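Local coordinates for farnesyl diphosphate synthase (Rhodobacter capsulatus, PDB 3M0G), which probably condenses farnesyl diphosphate with isopentenyl diphosphate to give geranylgeranyl diphosphate, the precursor of carotenoids and diterpenes, at residues 6-15 and 40-51; 76-87 and 149-157. All coordinates share one frame; numbering follows the deposited sequence.

Interaction 1: residues 6-15 and 40-51; sequences RLKEVQDAVE and GGKRLRAFLAIE. Unlike the reference sequence in segment 6-15: A13 (reference Gly).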
loop_
_atom_site.group_PDB
_atom_site.type_symbol
_atom_site.label_atom_id
_atom_site.label_comp_id
_atom_site.label_asym_id
_atom_site.label_seq_id
_atom_site.Cartn_x
_atom_site.Cartn_y
_atom_site.Cartn_z
ATOM N N ARG B 6 3.084 27.923 -13.137
ATOM C CA ARG B 6 3.694 26.599 -13.059
ATOM C C ARG B 6 2.848 25.649 -12.204
ATOM O O ARG B 6 2.677 24.477 -12.545
ATOM C CB ARG B 6 5.129 26.695 -12.521
ATOM C CG ARG B 6 5.948 25.411 -12.653
ATOM C CD ARG B 6 6.139 25.011 -14.113
ATOM N NE ARG B 6 6.425 23.586 -14.256
ATOM C CZ ARG B 6 7.636 23.070 -14.455
ATOM N NH1 ARG B 6 7.775 21.757 -14.567
ATOM N NH2 ARG B 6 8.708 23.848 -14.524
ATOM N N LEU B 7 2.309 26.175 -11.109
ATOM C CA LEU B 7 1.445 25.419 -10.218
ATOM C C LEU B 7 0.168 25.011 -10.946
ATOM O O LEU B 7 -0.299 23.880 -10.812
ATOM C CB LEU B 7 1.114 26.269 -8.987
ATOM C CG LEU B 7 0.788 25.626 -7.639
ATOM C CD1 LEU B 7 1.469 24.268 -7.434
ATOM C CD2 LEU B 7 1.151 26.607 -6.507
ATOM N N LYS B 8 -0.365 25.941 -11.734
ATOM C CA LYS B 8 -1.582 25.728 -12.511
ATOM C C LYS B 8 -1.366 24.708 -13.634
ATOM O O LYS B 8 -2.239 23.869 -13.881
ATOM C CB LYS B 8 -2.073 27.057 -13.094
ATOM C CG LYS B 8 -3.557 27.340 -12.893
ATOM C CD LYS B 8 -4.456 26.484 -13.782
ATOM C CE LYS B 8 -5.928 26.727 -13.461
ATOM N NZ LYS B 8 -6.801 25.665 -14.032
ATOM N N GLU B 9 -0.208 24.785 -14.301
ATOM C CA GLU B 9 0.168 23.825 -15.348
ATOM C C GLU B 9 0.260 22.396 -14.806
ATOM O O GLU B 9 -0.220 21.453 -15.447
ATOM C CB GLU B 9 1.491 24.225 -16.022
ATOM C CG GLU B 9 1.383 25.417 -16.967
ATOM C CD GLU B 9 2.738 25.937 -17.461
ATOM O OE1 GLU B 9 2.982 27.165 -17.334
ATOM O OE2 GLU B 9 3.554 25.132 -17.975
ATOM N N VAL B 10 0.864 22.250 -13.621
ATOM C CA VAL B 10 0.985 20.955 -12.947
ATOM C C VAL B 10 -0.385 20.411 -12.521
ATOM O O VAL B 10 -0.675 19.247 -12.770
ATOM C CB VAL B 10 1.980 20.998 -11.743
ATOM C CG1 VAL B 10 1.758 19.835 -10.781
ATOM C CG2 VAL B 10 3.430 20.994 -12.237
ATOM N N GLN B 11 -1.218 21.250 -11.904
ATOM C CA GLN B 11 -2.584 20.833 -11.533
ATOM C C GLN B 11 -3.378 20.248 -12.719
ATOM O O GLN B 11 -3.936 19.145 -12.621
ATOM C CB GLN B 11 -3.361 21.991 -10.898
ATOM C CG GLN B 11 -2.924 22.331 -9.491
ATOM C CD GLN B 11 -3.231 23.764 -9.081
ATOM O OE1 GLN B 11 -3.658 24.593 -9.889
ATOM N NE2 GLN B 11 -3.003 24.061 -7.821
ATOM N N ASP B 12 -3.388 20.976 -13.834
ATOM C CA ASP B 12 -4.128 20.596 -15.043
ATOM C C ASP B 12 -3.602 19.306 -15.663
ATOM O O ASP B 12 -4.372 18.491 -16.165
ATOM C CB ASP B 12 -4.018 21.688 -16.112
ATOM C CG ASP B 12 -4.790 22.951 -15.772
ATOM O OD1 ASP B 12 -5.710 22.936 -14.930
ATOM O OD2 ASP B 12 -4.475 23.984 -16.389
ATOM N N ALA B 13 -2.280 19.153 -15.658
ATOM C CA ALA B 13 -1.645 17.990 -16.243
ATOM C C ALA B 13 -1.929 16.781 -15.366
ATOM O O ALA B 13 -2.273 15.717 -15.877
ATOM C CB ALA B 13 -0.156 18.218 -16.393
ATOM N N VAL B 14 -1.820 16.964 -14.049
ATOM C CA VAL B 14 -2.072 15.874 -13.103
ATOM C C VAL B 14 -3.524 15.426 -13.098
ATOM O O VAL B 14 -3.786 14.226 -13.093
ATOM C CB VAL B 14 -1.604 16.199 -11.675
ATOM C CG1 VAL B 14 -1.994 15.069 -10.702
ATOM C CG2 VAL B 14 -0.105 16.391 -11.652
ATOM N N GLU B 15 -4.459 16.377 -13.106
ATOM C CA GLU B 15 -5.885 16.046 -13.151
ATOM C C GLU B 15 -6.258 15.154 -14.333
ATOM O O GLU B 15 -7.016 14.201 -14.174
ATOM C CB GLU B 15 -6.753 17.314 -13.124
ATOM C CG GLU B 15 -8.253 17.056 -13.001
ATOM C CD GLU B 15 -8.717 16.789 -11.571
ATOM O OE1 GLU B 15 -7.897 16.389 -10.717
ATOM O OE2 GLU B 15 -9.923 16.989 -11.305
ATOM N N GLY B 40 -8.905 16.863 -8.005
ATOM C CA GLY B 40 -8.662 18.184 -7.416
ATOM C C GLY B 40 -7.508 18.249 -6.432
ATOM O O GLY B 40 -6.682 17.341 -6.376
ATOM N N GLY B 41 -7.461 19.328 -5.655
ATOM C CA GLY B 41 -6.356 19.580 -4.733
ATOM C C GLY B 41 -5.318 20.490 -5.367
ATOM O O GLY B 41 -5.239 20.592 -6.599
ATOM N N LYS B 42 -4.519 21.142 -4.523
ATOM C CA LYS B 42 -3.521 22.106 -4.980
ATOM C C LYS B 42 -2.319 21.420 -5.640
ATOM O O LYS B 42 -1.553 22.058 -6.375
ATOM C CB LYS B 42 -3.091 23.037 -3.833
ATOM C CG LYS B 42 -2.070 22.430 -2.889
ATOM C CD LYS B 42 -1.982 23.126 -1.534
ATOM C CE LYS B 42 -0.805 22.535 -0.763
ATOM N NZ LYS B 42 -1.106 22.244 0.655
ATOM N N ARG B 43 -2.171 20.118 -5.386
ATOM C CA ARG B 43 -1.163 19.274 -6.042
ATOM C C ARG B 43 0.281 19.619 -5.627
ATOM O O ARG B 43 1.192 19.502 -6.449
ATOM C CB ARG B 43 -1.313 19.317 -7.593
ATOM C CG ARG B 43 -2.699 18.952 -8.166
ATOM C CD ARG B 43 -3.226 17.559 -7.712
ATOM N NE ARG B 43 -4.272 17.017 -8.595
ATOM C CZ ARG B 43 -4.894 15.843 -8.423
ATOM N NH1 ARG B 43 -4.587 15.042 -7.403
ATOM N NH2 ARG B 43 -5.829 15.450 -9.286
ATOM N N LEU B 44 0.489 20.046 -4.373
ATOM C CA LEU B 44 1.848 20.414 -3.879
ATOM C C LEU B 44 2.885 19.314 -4.124
ATOM O O LEU B 44 3.969 19.569 -4.623
ATOM C CB LEU B 44 1.844 20.793 -2.383
ATOM C CG LEU B 44 3.192 21.071 -1.668
ATOM C CD1 LEU B 44 3.985 22.174 -2.340
ATOM C CD2 LEU B 44 2.999 21.370 -0.180
ATOM N N ARG B 45 2.527 18.087 -3.776
ATOM C CA ARG B 45 3.457 16.971 -3.818
ATOM C C ARG B 45 3.824 16.614 -5.258
ATOM O O ARG B 45 5.006 16.491 -5.598
ATOM C CB ARG B 45 2.873 15.803 -3.036
ATOM C CG ARG B 45 2.756 16.161 -1.555
ATOM C CD ARG B 45 1.825 15.214 -0.791
ATOM N NE ARG B 45 1.597 15.691 0.572
ATOM C CZ ARG B 45 0.727 16.655 0.903
ATOM N NH1 ARG B 45 0.001 17.269 -0.023
ATOM N NH2 ARG B 45 0.596 17.019 2.169
ATOM N N ALA B 46 2.800 16.499 -6.101
ATOM C CA ALA B 46 2.978 16.269 -7.525
ATOM C C ALA B 46 3.863 17.375 -8.107
ATOM O O ALA B 46 4.708 17.125 -8.966
ATOM C CB ALA B 46 1.642 16.245 -8.206
ATOM N N PHE B 47 3.696 18.594 -7.588
ATOM C CA PHE B 47 4.473 19.726 -8.051
ATOM C C PHE B 47 5.946 19.554 -7.669
ATOM O O PHE B 47 6.820 19.702 -8.497
ATOM C CB PHE B 47 3.876 21.031 -7.509
ATOM C CG PHE B 47 4.612 22.261 -7.926
ATOM C CD1 PHE B 47 4.312 22.896 -9.129
ATOM C CD2 PHE B 47 5.588 22.805 -7.100
ATOM C CE1 PHE B 47 4.988 24.053 -9.514
ATOM C CE2 PHE B 47 6.269 23.969 -7.474
ATOM C CZ PHE B 47 5.969 24.589 -8.678
ATOM N N LEU B 48 6.208 19.185 -6.423
ATOM C CA LEU B 48 7.565 18.935 -5.926
ATOM C C LEU B 48 8.322 17.803 -6.632
ATOM O O LEU B 48 9.556 17.877 -6.794
ATOM C CB LEU B 48 7.525 18.638 -4.422
ATOM C CG LEU B 48 7.239 19.791 -3.452
ATOM C CD1 LEU B 48 7.146 19.192 -2.051
ATOM C CD2 LEU B 48 8.338 20.809 -3.489
ATOM N N ALA B 49 7.586 16.791 -7.070
ATOM C CA ALA B 49 8.158 15.670 -7.796
ATOM C C ALA B 49 8.585 16.155 -9.162
ATOM O O ALA B 49 9.730 15.950 -9.583
ATOM C CB ALA B 49 7.128 14.542 -7.938
ATOM N N ILE B 50 7.658 16.816 -9.849
ATOM C CA ILE B 50 7.925 17.321 -11.205
ATOM C C ILE B 50 9.009 18.397 -11.233
ATOM O O ILE B 50 9.790 18.515 -12.216
ATOM C CB ILE B 50 6.622 17.857 -11.859
ATOM C CG1 ILE B 50 5.692 16.681 -12.200
ATOM C CG2 ILE B 50 6.943 18.675 -13.129
ATOM C CD1 ILE B 50 4.205 17.042 -12.406
ATOM N N GLU B 51 9.013 19.225 -10.189
ATOM C CA GLU B 51 9.937 20.328 -10.120
ATOM C C GLU B 51 11.334 19.851 -9.778
ATOM O O GLU B 51 12.314 20.368 -10.286
ATOM C CB GLU B 51 9.451 21.380 -9.131
ATOM C CG GLU B 51 8.141 22.059 -9.539
ATOM C CD GLU B 51 8.125 22.552 -10.971
ATOM O OE1 GLU B 51 8.832 23.544 -11.288
ATOM O OE2 GLU B 51 7.388 21.953 -11.789
HETATM O O HOH W 1 -5.592 18.635 -10.434
#
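V10 drops as a knob into a hole made by A46, F47, I50 and E51, fixing helix 3-23 across helix 44-55 in the all-helical prenyl synthase fold. The two short axes pass 9.5 Å apart at 104°, near a right angle. The CG2 methyl of V10 lies 3.7 Å from CD1 of F47 and meets CD1 of I50 tip to tip. L7 lays its CD1 methyl over a face of the F47 ring, a CH-pi contact, while R6 brings CG to the ring edge, 3.6 Å from CE1 of F47. With CG anti to its backbone N (chi1 -169°) and a bend at chi2, R6 then carries its guanidinium to E51. There NH1 of R6 is 2.8 Å from OE2 of E51, but the oxygen sits over the guanidinium face and no N-H aims at it, so charge alone holds the pair. Cut back to an alanine here, the chain would probably leave E51 without its positive mate and the edge of F47 less covered.

The other end belongs to the GGKxxR signature, which in relatives helps hold the diphosphate of isopentenyl diphosphate. NE2 of Q11 donates to K42 O at 2.9 Å. R43, at the N-cap of helix 44-55, turns its side chain toward helix 3-23, where V14 CG1 covers one guanidinium face and G40 O the opposite one. E15 OE1 takes a nearly straight bond from G40 N at 2.9 Å and a weak, salt-bridging one from R43 NH2 at 2.7 Å. Farther out, E71 of helix 60-81 and A38 O hold NH1 and NH2 of R43. A water accepts from R43 NE and donates to both Q11 O and E15 OE1.

Interaction 2: residues 76-87 and 149-157; sequences YSLVHDDMPCMD and MVYGQALDI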
loop_
_atom_site.group_PDB
_atom_site.type_symbol
_atom_site.label_atom_id
_atom_site.label_comp_id
_atom_site.label_asym_id
_atom_site.label_seq_id
_atom_site.Cartn_x
_atom_site.Cartn_y
_atom_site.Cartn_z
ATOM N N TYR B 76 -5.297 8.540 -0.816
ATOM C CA TYR B 76 -5.737 7.424 0.009
ATOM C C TYR B 76 -5.685 7.792 1.513
ATOM O O TYR B 76 -6.564 7.390 2.300
ATOM C CB TYR B 76 -4.904 6.151 -0.324
ATOM C CG TYR B 76 -4.034 5.679 0.794
ATOM C CD1 TYR B 76 -2.644 5.811 0.743
ATOM C CD2 TYR B 76 -4.593 5.065 1.893
ATOM C CE1 TYR B 76 -1.847 5.380 1.789
ATOM C CE2 TYR B 76 -3.815 4.638 2.959
ATOM C CZ TYR B 76 -2.452 4.785 2.898
ATOM O OH TYR B 76 -1.692 4.356 3.948
ATOM N N SER B 77 -4.645 8.521 1.909
ATOM C CA SER B 77 -4.440 8.879 3.300
ATOM C C SER B 77 -5.611 9.723 3.810
ATOM O O SER B 77 -6.138 9.469 4.871
ATOM C CB SER B 77 -3.097 9.606 3.483
ATOM O OG SER B 77 -3.196 10.977 3.145
ATOM N N LEU B 78 -6.023 10.696 3.008
ATOM C CA LEU B 78 -7.208 11.506 3.270
ATOM C C LEU B 78 -8.500 10.682 3.289
ATOM O O LEU B 78 -9.368 10.886 4.141
ATOM C CB LEU B 78 -7.297 12.600 2.202
ATOM C CG LEU B 78 -6.066 13.520 2.096
ATOM C CD1 LEU B 78 -6.211 14.305 0.814
ATOM C CD2 LEU B 78 -5.880 14.423 3.323
ATOM N N VAL B 79 -8.640 9.748 2.355
ATOM C CA VAL B 79 -9.875 8.950 2.287
ATOM C C VAL B 79 -10.100 8.275 3.653
ATOM O O VAL B 79 -11.200 8.342 4.212
ATOM C CB VAL B 79 -9.846 7.901 1.135
ATOM C CG1 VAL B 79 -11.062 7.002 1.176
ATOM C CG2 VAL B 79 -9.820 8.584 -0.197
ATOM N N HIS B 80 -9.042 7.672 4.196
ATOM C CA HIS B 80 -9.135 7.027 5.506
ATOM C C HIS B 80 -9.227 8.012 6.676
ATOM O O HIS B 80 -9.930 7.755 7.648
ATOM C CB HIS B 80 -7.956 6.053 5.715
ATOM C CG HIS B 80 -8.021 4.825 4.860
ATOM N ND1 HIS B 80 -7.024 3.871 4.850
ATOM C CD2 HIS B 80 -8.971 4.384 3.995
ATOM C CE1 HIS B 80 -7.353 2.904 4.008
ATOM N NE2 HIS B 80 -8.528 3.191 3.475
ATOM N N ASP B 81 -8.476 9.109 6.607
ATOM C CA ASP B 81 -8.391 10.044 7.732
ATOM C C ASP B 81 -9.709 10.722 8.022
ATOM O O ASP B 81 -10.023 10.999 9.189
ATOM C CB ASP B 81 -7.281 11.071 7.506
ATOM C CG ASP B 81 -5.907 10.457 7.645
ATOM O OD1 ASP B 81 -5.801 9.321 8.167
ATOM O OD2 ASP B 81 -4.942 11.103 7.217
ATOM N N ASP B 82 -10.491 10.936 6.966
ATOM C CA ASP B 82 -11.836 11.514 7.068
ATOM C C ASP B 82 -12.846 10.585 7.721
ATOM O O ASP B 82 -13.900 11.043 8.158
ATOM C CB ASP B 82 -12.354 11.933 5.685
ATOM C CG ASP B 82 -11.547 13.051 5.083
ATOM O OD1 ASP B 82 -10.782 13.702 5.835
ATOM O OD2 ASP B 82 -11.638 13.266 3.854
HETATM N N MSE B 83 -12.531 9.289 7.805
HETATM C CA MSE B 83 -13.499 8.324 8.351
HETATM C C MSE B 83 -13.857 8.617 9.813
HETATM O O MSE B 83 -13.028 9.162 10.553
HETATM C CB MSE B 83 -13.022 6.872 8.186
HETATM C CG MSE B 83 -12.973 6.375 6.765
HETATM SE SE MSE B 83 -12.313 4.535 6.654
HETATM C CE MSE B 83 -10.818 4.678 7.862
ATOM N N PRO B 84 -15.087 8.237 10.230
ATOM C CA PRO B 84 -15.649 8.537 11.559
ATOM C C PRO B 84 -14.725 8.159 12.719
ATOM O O PRO B 84 -14.572 8.941 13.654
ATOM C CB PRO B 84 -16.940 7.711 11.589
ATOM C CG PRO B 84 -17.340 7.623 10.135
ATOM C CD PRO B 84 -16.036 7.448 9.414
ATOM N N CYS B 85 -14.103 6.982 12.650
ATOM C CA CYS B 85 -13.219 6.518 13.726
ATOM C C CYS B 85 -11.885 7.258 13.728
ATOM O O CYS B 85 -11.092 7.108 14.642
ATOM C CB CYS B 85 -12.993 5.004 13.632
ATOM S SG CYS B 85 -12.086 4.522 12.168
HETATM N N MSE B 86 -11.641 8.050 12.687
HETATM C CA MSE B 86 -10.433 8.839 12.591
HETATM C C MSE B 86 -10.794 10.304 12.847
HETATM O O MSE B 86 -11.204 10.656 13.955
HETATM C CB MSE B 86 -9.784 8.633 11.213
HETATM C CG MSE B 86 -9.344 7.182 10.928
HETATM SE SE MSE B 86 -7.488 6.869 11.508
HETATM C CE MSE B 86 -6.682 8.045 10.283
ATOM N N ASP B 87 -10.674 11.146 11.825
ATOM C CA ASP B 87 -10.982 12.567 11.954
ATOM C C ASP B 87 -12.459 12.907 11.821
ATOM O O ASP B 87 -12.873 13.989 12.247
ATOM C CB ASP B 87 -10.182 13.393 10.942
ATOM C CG ASP B 87 -8.689 13.248 11.117
ATOM O OD1 ASP B 87 -8.227 12.654 12.128
ATOM O OD2 ASP B 87 -7.978 13.731 10.227
HETATM N N MSE B 149 4.461 8.102 7.327
HETATM C CA MSE B 149 3.092 8.637 7.337
HETATM C C MSE B 149 2.118 8.013 8.312
HETATM O O MSE B 149 1.493 8.755 9.064
HETATM C CB MSE B 149 2.466 8.636 5.959
HETATM C CG MSE B 149 1.284 9.608 5.845
HETATM SE SE MSE B 149 0.437 9.447 4.121
HETATM C CE MSE B 149 -0.055 7.532 4.316
ATOM N N VAL B 150 1.945 6.682 8.253
ATOM C CA VAL B 150 0.988 5.979 9.152
ATOM C C VAL B 150 1.404 6.107 10.609
ATOM O O VAL B 150 0.554 6.133 11.526
ATOM C CB VAL B 150 0.754 4.463 8.756
ATOM C CG1 VAL B 150 -0.160 3.775 9.747
ATOM C CG2 VAL B 150 0.171 4.327 7.341
ATOM N N TYR B 151 2.712 6.129 10.845
ATOM C CA TYR B 151 3.215 6.315 12.212
ATOM C C TYR B 151 2.788 7.683 12.768
ATOM O O TYR B 151 2.294 7.766 13.872
ATOM C CB TYR B 151 4.730 6.111 12.250
ATOM C CG TYR B 151 5.447 6.352 13.584
ATOM C CD1 TYR B 151 5.078 5.673 14.759
ATOM C CD2 TYR B 151 6.542 7.228 13.649
ATOM C CE1 TYR B 151 5.779 5.884 15.957
ATOM C CE2 TYR B 151 7.233 7.441 14.828
ATOM C CZ TYR B 151 6.844 6.776 15.977
ATOM O OH TYR B 151 7.548 7.010 17.129
ATOM N N GLY B 152 2.943 8.751 12.001
ATOM C CA GLY B 152 2.556 10.070 12.509
ATOM C C GLY B 152 1.051 10.245 12.588
ATOM O O GLY B 152 0.568 11.052 13.392
ATOM N N GLN B 153 0.292 9.470 11.802
ATOM C CA GLN B 153 -1.182 9.515 11.903
ATOM C C GLN B 153 -1.590 8.867 13.204
ATOM O O GLN B 153 -2.467 9.350 13.883
ATOM C CB GLN B 153 -1.893 8.765 10.772
ATOM C CG GLN B 153 -3.404 9.070 10.715
ATOM C CD GLN B 153 -3.732 10.581 10.660
ATOM O OE1 GLN B 153 -4.355 11.131 11.574
ATOM N NE2 GLN B 153 -3.312 11.243 9.582
ATOM N N ALA B 154 -0.932 7.764 13.512
ATOM C CA ALA B 154 -1.166 7.034 14.757
ATOM C C ALA B 154 -0.800 7.867 15.982
ATOM O O ALA B 154 -1.485 7.804 17.021
ATOM C CB ALA B 154 -0.373 5.752 14.738
ATOM N N LEU B 155 0.314 8.583 15.907
ATOM C CA LEU B 155 0.668 9.519 16.974
ATOM C C LEU B 155 -0.383 10.623 17.134
ATOM O O LEU B 155 -0.705 11.029 18.261
ATOM C CB LEU B 155 2.059 10.121 16.747
ATOM C CG LEU B 155 3.252 9.172 16.916
ATOM C CD1 LEU B 155 4.471 9.785 16.254
ATOM C CD2 LEU B 155 3.540 8.801 18.365
ATOM N N ASP B 156 -0.920 11.090 16.009
ATOM C CA ASP B 156 -1.888 12.186 15.989
ATOM C C ASP B 156 -3.275 11.770 16.457
ATOM O O ASP B 156 -3.965 12.558 17.094
ATOM C CB ASP B 156 -1.964 12.837 14.609
ATOM C CG ASP B 156 -2.430 14.293 14.670
ATOM O OD1 ASP B 156 -2.596 14.840 15.793
ATOM O OD2 ASP B 156 -2.616 14.900 13.591
ATOM N N ILE B 157 -3.673 10.533 16.159
ATOM C CA ILE B 157 -4.931 9.974 16.683
ATOM C C ILE B 157 -4.861 9.811 18.204
ATOM O O ILE B 157 -5.818 10.143 18.918
ATOM C CB ILE B 157 -5.312 8.631 15.975
ATOM C CG1 ILE B 157 -5.765 8.897 14.534
ATOM C CG2 ILE B 157 -6.377 7.847 16.764
ATOM C CD1 ILE B 157 -6.666 10.139 14.369
#
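The first aspartate-rich motif, DDMPCMD at the end of helix 60-81, meets helix 149-159 chiefly through D81, M86 and D87, which face Q153 and I157. OD2 of D81 comes within 2.9 Å of NE2 of Q153, yet the angle is poor for a hydrogen bond and the carboxylate and amide planes stand 54° apart. M86, modelled as selenomethionine, curls at chi2 and chi3 and crosses I157 at about a right angle, SE of M86 lying 4.0 Å from CG1 of I157. OD1 of D87 rests 3.7 Å from CD1 of I157. M86 N bonds to M83 O to close a type I turn, and D87 N reaches back to D81 O.

In prenyl synthases the aspartates of this motif bind the allylic diphosphate through magnesium, and they probably do so here; D82 pairs with R92. Helices 76-81 and 149-157 run 23° apart; a turn before D81, toward the N-terminus, S77 and Y76 meet M149 in van der Waals contacts. Selenomethionine M149 swings CG away from its own backbone N (chi1 -160°), then bends at chi3. Its SE reaches S77 CB at 3.6 Å and its CE lies 3.6 Å from Y76 OH. V150 CG2 also approaches that hydroxyl, crossing Y76 at about a right angle. The hydroxyl of S77 bonds back to H74 O. H80 ND1 bonds to D112 of the second subunit.

Overall arrangement
Both contacts are partly buried, and they lie on opposite sides of the chain's centre, with their own centres about 23 Å apart. Interaction 1 ties the N-terminal helix to helix 44-55 with a packed apolar middle and charged or hydrogen-bonded groups at its two ends. Interaction 2, along two nearly parallel helices, buries about half as much surface and relies on selenomethionine and isoleucine packing beside a poorly aligned D81-Q153 pair. They share no helix, but helices 44-55 and 60-81 follow each other in the chain, and E71 of the latter bridges to R43. Only interaction 2 has the second subunit within reach.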